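Local coordinates for phenylalanine ammonia-lyase (Rhodosporidium toruloides, PDB 1Y2M), which catalyses the non-oxidative deamination of L-phenylalanine and L-tyrosine to trans-cinnamate and p-coumarate, releasing ammonium, as a homotetramer built as a dimer of dimers, at the interface of chains A and B and the interface of chains A and C. Numbering follows the deposited sequence. Chains: chain A/B/C, Phenylalanine ammonia-lyase.

Contact 1: the interface of chains A and B. Residues chain A 178, 180, 389, 392-395, 399, 411-412; chain B 315, 319-322, 325, 370.
The guanidinium of B:Arg320 carries the backbone carbonyl O of A:Asn412 over the centre of one face and CD2 of B:His322 near the rim of the other, with the carboxylate carbon of A:Glu389 and CB of B:Gln370 at its edge. The imidazole of A:His180 is covered on both sides, by methyl CG2 of B:Thr319 towards the rim and by the carbonyl O of A:Arg178 over the centre, with A:Arg178 NH2 and A:Thr394 CB at its edge. B:Arg320, extended from CG to NE, forms a side-on salt bridge with A:Glu389: NE reaches OE1 on its syn lone pair at 2.9 Å, and NH2 reaches OE2 at 3.0 Å from above the carboxylate. The two planes stand 60° apart. B:His322 adds an almost straight hydrogen bond from NE2 to the same OE1 (2.8 Å), so two donors hold that oxygen and probably favour its negative charge. Amide oxygen A:Asn412 OD1 is also doubly held, by B:Gln325 NE2 in the carbonyl plane (2.9 Å) and by B:Gln370 NE2 from above it; A:Asn412 ND2 turns to the carbonyl O of B:Leu315 at 3.0 Å. Beside these, A:Thr394 N donates a nearly straight hydrogen bond to B:Thr319 O, almost along the C=O axis (2.8 Å). A:Thr394 OG1, hydrogen-bonded to A:Arg178 NE and A:His180 ND1, tethers the two side chains that flank B:Thr319. The patch fixes B:Thr319–B:His322 against chain A and helps hold the tetramer together.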
# COMPACT_ATOMS: atom_id res chain seq x y z
N ARG A 178 14.41 30.32 -21.65
CA ARG A 178 14.73 31.17 -20.50
C ARG A 178 16.17 31.61 -20.49
O ARG A 178 16.55 32.44 -19.68
CB ARG A 178 14.38 30.44 -19.19
CG ARG A 178 12.86 30.20 -19.04
CD ARG A 178 12.50 29.07 -18.08
NE ARG A 178 13.08 29.26 -16.74
CZ ARG A 178 12.63 30.11 -15.83
NH1 ARG A 178 11.56 30.85 -16.07
NH2 ARG A 178 13.25 30.21 -14.64
N HIS A 180 19.06 29.97 -19.88
CA HIS A 180 19.96 29.36 -18.90
C HIS A 180 20.64 28.08 -19.41
O HIS A 180 21.41 27.45 -18.68
CB HIS A 180 19.16 28.99 -17.65
CG HIS A 180 18.36 30.11 -17.08
ND1 HIS A 180 17.07 29.93 -16.65
CD2 HIS A 180 18.64 31.42 -16.93
CE1 HIS A 180 16.60 31.09 -16.21
NE2 HIS A 180 17.54 32.01 -16.37
N GLU A 389 6.36 24.59 -12.37
CA GLU A 389 7.19 23.58 -12.97
C GLU A 389 7.08 23.57 -14.51
O GLU A 389 8.07 23.42 -15.25
CB GLU A 389 6.77 22.22 -12.41
CG GLU A 389 7.63 21.05 -12.91
CD GLU A 389 9.02 21.05 -12.34
OE1 GLU A 389 9.35 21.99 -11.55
OE2 GLU A 389 9.76 20.07 -12.65
N GLN A 392 7.49 28.03 -15.67
CA GLN A 392 8.43 29.02 -15.17
C GLN A 392 9.76 28.42 -14.67
O GLN A 392 10.46 29.05 -13.85
CB GLN A 392 7.80 29.82 -14.02
CG GLN A 392 6.47 30.44 -14.34
CD GLN A 392 5.71 30.84 -13.08
OE1 GLN A 392 4.48 30.66 -13.01
NE2 GLN A 392 6.44 31.36 -12.06
N SER A 393 10.08 27.23 -15.15
CA SER A 393 11.24 26.47 -14.66
C SER A 393 12.18 26.00 -15.76
O SER A 393 11.76 25.56 -16.85
CB SER A 393 10.78 25.26 -13.85
OG SER A 393 10.08 25.72 -12.70
N THR A 394 13.47 26.16 -15.47
CA THR A 394 14.54 25.57 -16.26
C THR A 394 14.92 24.28 -15.53
O THR A 394 15.29 24.30 -14.33
CB THR A 394 15.75 26.52 -16.28
OG1 THR A 394 15.37 27.80 -16.83
CG2 THR A 394 16.86 25.91 -17.04
N THR A 395 14.84 23.15 -16.22
CA THR A 395 15.00 21.87 -15.55
C THR A 395 16.13 21.01 -16.12
O THR A 395 16.33 19.88 -15.69
CB THR A 395 13.69 21.07 -15.54
OG1 THR A 395 13.29 20.72 -16.88
CG2 THR A 395 12.61 21.88 -14.82
N LEU A 399 23.57 24.59 -15.72
CA LEU A 399 22.87 25.82 -16.10
C LEU A 399 23.84 26.97 -16.14
O LEU A 399 24.79 27.04 -15.35
CB LEU A 399 21.71 26.08 -15.14
CG LEU A 399 20.64 25.00 -15.19
CD1 LEU A 399 19.48 25.41 -14.32
CD2 LEU A 399 20.17 24.71 -16.59
N GLY A 411 20.39 20.43 -9.64
CA GLY A 411 19.48 19.27 -9.68
C GLY A 411 18.05 19.53 -10.05
O GLY A 411 17.12 18.85 -9.54
N ASN A 412 17.86 20.52 -10.93
CA ASN A 412 16.50 20.94 -11.32
C ASN A 412 15.75 19.94 -12.18
O ASN A 412 14.57 20.13 -12.44
CB ASN A 412 16.52 22.34 -11.96
CG ASN A 412 16.71 23.44 -10.93
OD1 ASN A 412 16.43 23.24 -9.74
ND2 ASN A 412 17.20 24.60 -11.35
N LEU B 315 20.55 28.46 -8.92
CA LEU B 315 20.01 27.12 -9.17
C LEU B 315 18.63 26.92 -8.62
O LEU B 315 18.05 25.84 -8.78
CB LEU B 315 20.94 26.04 -8.63
CG LEU B 315 22.24 25.83 -9.41
CD1 LEU B 315 23.17 24.88 -8.65
CD2 LEU B 315 21.96 25.25 -10.78
N THR B 319 16.31 30.02 -11.40
CA THR B 319 16.01 29.04 -12.44
C THR B 319 14.78 28.14 -12.21
O THR B 319 14.15 27.72 -13.20
CB THR B 319 17.23 28.11 -12.71
OG1 THR B 319 17.73 27.57 -11.47
CG2 THR B 319 18.31 28.87 -13.43
N ARG B 320 14.44 27.86 -10.96
CA ARG B 320 13.32 26.95 -10.68
C ARG B 320 12.64 27.37 -9.38
O ARG B 320 12.86 26.79 -8.30
CB ARG B 320 13.78 25.47 -10.66
CG ARG B 320 12.62 24.48 -10.43
CD ARG B 320 13.09 23.10 -10.77
NE ARG B 320 12.11 21.99 -10.69
CZ ARG B 320 12.22 20.93 -9.93
NH1 ARG B 320 13.13 20.85 -8.96
NH2 ARG B 320 11.33 19.95 -10.09
N PRO B 321 11.86 28.46 -9.47
CA PRO B 321 11.48 29.20 -8.28
C PRO B 321 10.29 28.66 -7.49
O PRO B 321 9.37 29.40 -7.19
CB PRO B 321 11.23 30.63 -8.82
CG PRO B 321 10.75 30.42 -10.21
CD PRO B 321 11.47 29.17 -10.72
N HIS B 322 10.33 27.38 -7.14
CA HIS B 322 9.38 26.82 -6.23
C HIS B 322 9.74 27.38 -4.87
O HIS B 322 10.88 27.22 -4.39
CB HIS B 322 9.52 25.32 -6.17
CG HIS B 322 9.01 24.61 -7.37
ND1 HIS B 322 7.67 24.53 -7.67
CD2 HIS B 322 9.66 23.91 -8.32
CE1 HIS B 322 7.52 23.83 -8.78
NE2 HIS B 322 8.72 23.45 -9.20
N GLN B 325 11.55 25.09 -2.49
CA GLN B 325 12.87 24.71 -2.97
C GLN B 325 13.89 25.83 -2.64
O GLN B 325 15.01 25.58 -2.16
CB GLN B 325 12.85 24.50 -4.47
CG GLN B 325 14.16 23.94 -5.00
CD GLN B 325 14.13 23.67 -6.48
OE1 GLN B 325 13.16 23.12 -7.00
NE2 GLN B 325 15.25 24.00 -7.17
N GLN B 370 15.53 20.10 -4.21
CA GLN B 370 14.50 19.66 -5.11
C GLN B 370 13.73 18.46 -4.51
O GLN B 370 12.55 18.25 -4.82
CB GLN B 370 15.11 19.32 -6.48
CG GLN B 370 15.75 20.48 -7.22
CD GLN B 370 17.17 20.70 -6.88
OE1 GLN B 370 17.69 20.07 -5.98
NE2 GLN B 370 17.84 21.58 -7.63

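Contact 2: the interface of chains A and C. Residues chain A 462-465, 681-682; chain C 129-130, 133-134, 136.
Small and branched side chains close one half of this contact of one helix with two short segments, whereas a water-bridged carboxylate occupies the other. On the packed side, methyl CB of C:Ala133 meets the ring of A:Tyr465 at CE2 (3.6 Å) and also touches the carbonyl O of A:Leu463. C:Leu134 brings CD2 to the same ring carbon. A:Leu463 crosses C:Leu130 at about a right angle, its CD2 resting 3.8 Å from CA of the latter. The phenol OH of A:Tyr465 donates to the carbonyl O of A:Ser462 (2.7 Å) from above the carbonyl plane, which ties the ring back to its own chain and helps fix its position beside C:Leu130. A:Val682, with CG1 anti to the backbone N (chi1 172°), straddles C:Ser129: CG1 faces the serine CB at 3.9 Å and CG2 its carbonyl O.

The looser side centres on C:Glu136, extended beyond CG. Its OE2 accepts from backbone A:Asp681 N at 3.0 Å, a fairly straight bond that meets the carboxylate well out of its plane. Water 1 joins OE1 to A:Leu463 O and A:Val682 N; water 2 joins OE1 to A:Tyr465 N and C:Ala133 O; water 3 links OE2 to A:Ser464 OG. The carboxylates of C:Glu136 and A:Asp681 stack with planes 18° apart, OE2 lying 3.4 Å from OD1, a proximity that could raise the pKa of either acid. If both are charged they would repel, and the helix start at A:Asp681 may offset part of this.

In the fold, helix C:126-138 lies along two separate stretches of chain A, the end of 3-10 helix 461-463 with the loop after it, and the start of helix 681-684.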
# COMPACT_ATOMS: atom_id res chain seq x y z
N SER A 462 -40.06 -7.35 -9.75
CA SER A 462 -39.84 -8.79 -9.80
C SER A 462 -39.16 -9.20 -11.12
O SER A 462 -38.51 -10.25 -11.18
CB SER A 462 -41.16 -9.55 -9.60
OG SER A 462 -42.08 -9.32 -10.66
N LEU A 463 -39.31 -8.39 -12.17
CA LEU A 463 -38.73 -8.69 -13.47
C LEU A 463 -37.88 -7.54 -14.00
O LEU A 463 -37.62 -7.41 -15.22
CB LEU A 463 -39.80 -9.11 -14.48
CG LEU A 463 -40.35 -10.52 -14.19
CD1 LEU A 463 -41.61 -10.78 -15.00
CD2 LEU A 463 -39.32 -11.62 -14.45
N SER A 464 -37.38 -6.72 -13.07
CA SER A 464 -36.51 -5.60 -13.49
C SER A 464 -35.57 -5.23 -12.35
O SER A 464 -36.03 -4.85 -11.28
CB SER A 464 -37.34 -4.38 -13.88
OG SER A 464 -36.54 -3.28 -14.31
N TYR A 465 -34.25 -5.35 -12.59
CA TYR A 465 -33.23 -5.10 -11.56
C TYR A 465 -32.31 -3.97 -12.04
O TYR A 465 -31.14 -3.92 -11.67
CB TYR A 465 -32.43 -6.40 -11.23
CG TYR A 465 -33.31 -7.62 -11.25
CD1 TYR A 465 -34.37 -7.74 -10.37
CD2 TYR A 465 -33.13 -8.61 -12.20
CE1 TYR A 465 -35.24 -8.86 -10.43
CE2 TYR A 465 -33.97 -9.72 -12.26
CZ TYR A 465 -35.04 -9.82 -11.38
OH TYR A 465 -35.88 -10.93 -11.46
N ASP A 681 -36.58 -3.95 -20.04
CA ASP A 681 -36.67 -4.90 -21.17
C ASP A 681 -37.89 -5.84 -21.11
O ASP A 681 -38.50 -6.16 -22.15
CB ASP A 681 -35.42 -5.77 -21.24
CG ASP A 681 -34.18 -5.04 -21.75
OD1 ASP A 681 -34.22 -3.82 -22.05
OD2 ASP A 681 -33.13 -5.74 -21.83
N VAL A 682 -38.19 -6.34 -19.92
CA VAL A 682 -39.30 -7.28 -19.76
C VAL A 682 -40.63 -6.54 -19.93
O VAL A 682 -41.50 -7.01 -20.66
CB VAL A 682 -39.25 -8.00 -18.41
CG1 VAL A 682 -40.49 -8.81 -18.19
CG2 VAL A 682 -38.04 -8.88 -18.37
N SER C 129 -38.46 -14.50 -19.70
CA SER C 129 -38.35 -13.08 -19.32
C SER C 129 -37.37 -12.89 -18.16
O SER C 129 -36.56 -11.94 -18.14
CB SER C 129 -39.74 -12.53 -18.91
OG SER C 129 -40.58 -12.43 -20.04
N LEU C 130 -37.44 -13.79 -17.17
CA LEU C 130 -36.57 -13.68 -16.02
C LEU C 130 -35.08 -13.77 -16.40
O LEU C 130 -34.27 -13.00 -15.91
CB LEU C 130 -36.89 -14.76 -15.01
CG LEU C 130 -36.01 -14.79 -13.79
CD1 LEU C 130 -36.16 -13.49 -13.01
CD2 LEU C 130 -36.36 -15.99 -12.92
N ALA C 133 -34.15 -10.35 -17.80
CA ALA C 133 -33.96 -9.36 -16.68
C ALA C 133 -32.61 -9.58 -16.01
O ALA C 133 -31.95 -8.64 -15.56
CB ALA C 133 -35.04 -9.49 -15.68
N LEU C 134 -32.17 -10.83 -15.94
CA LEU C 134 -30.89 -11.12 -15.34
C LEU C 134 -29.79 -10.54 -16.18
O LEU C 134 -28.87 -9.92 -15.66
CB LEU C 134 -30.68 -12.63 -15.12
CG LEU C 134 -31.57 -13.22 -14.02
CD1 LEU C 134 -31.53 -14.76 -14.00
CD2 LEU C 134 -31.21 -12.63 -12.59
N GLU C 136 -30.12 -8.17 -18.55
CA GLU C 136 -30.37 -6.74 -18.75
C GLU C 136 -29.51 -5.92 -17.80
O GLU C 136 -28.74 -5.07 -18.23
CB GLU C 136 -31.85 -6.40 -18.52
CG GLU C 136 -32.16 -4.93 -18.70
CD GLU C 136 -33.54 -4.52 -18.23
OE1 GLU C 136 -34.21 -5.27 -17.46
OE2 GLU C 136 -34.01 -3.41 -18.64
O HOH W 1 -36.83 -5.78 -17.29
O HOH W 2 -33.19 -6.16 -15.08
O HOH W 3 -34.67 -2.29 -16.13

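Contact 1 and contact 2 lie about 61 Å apart between their C-alpha centres and share no residues, so chain A meets two different neighbours through distinct surfaces. Contact 1 uses helix 368-391 of both chains, loops of A including 392-395 and 411-412, and the stretch from helix 314-318 to helix 323-336 of B; contact 2 uses helix 126-138 of C, with 3-10 helix 461-463 and the residues after it, and the start of helix 681-684, of A. Each patch has a twin across its two-fold axis. Both belong to the homotetramer, a dimer of dimers, though the patches alone do not show which pair is the tighter dimer.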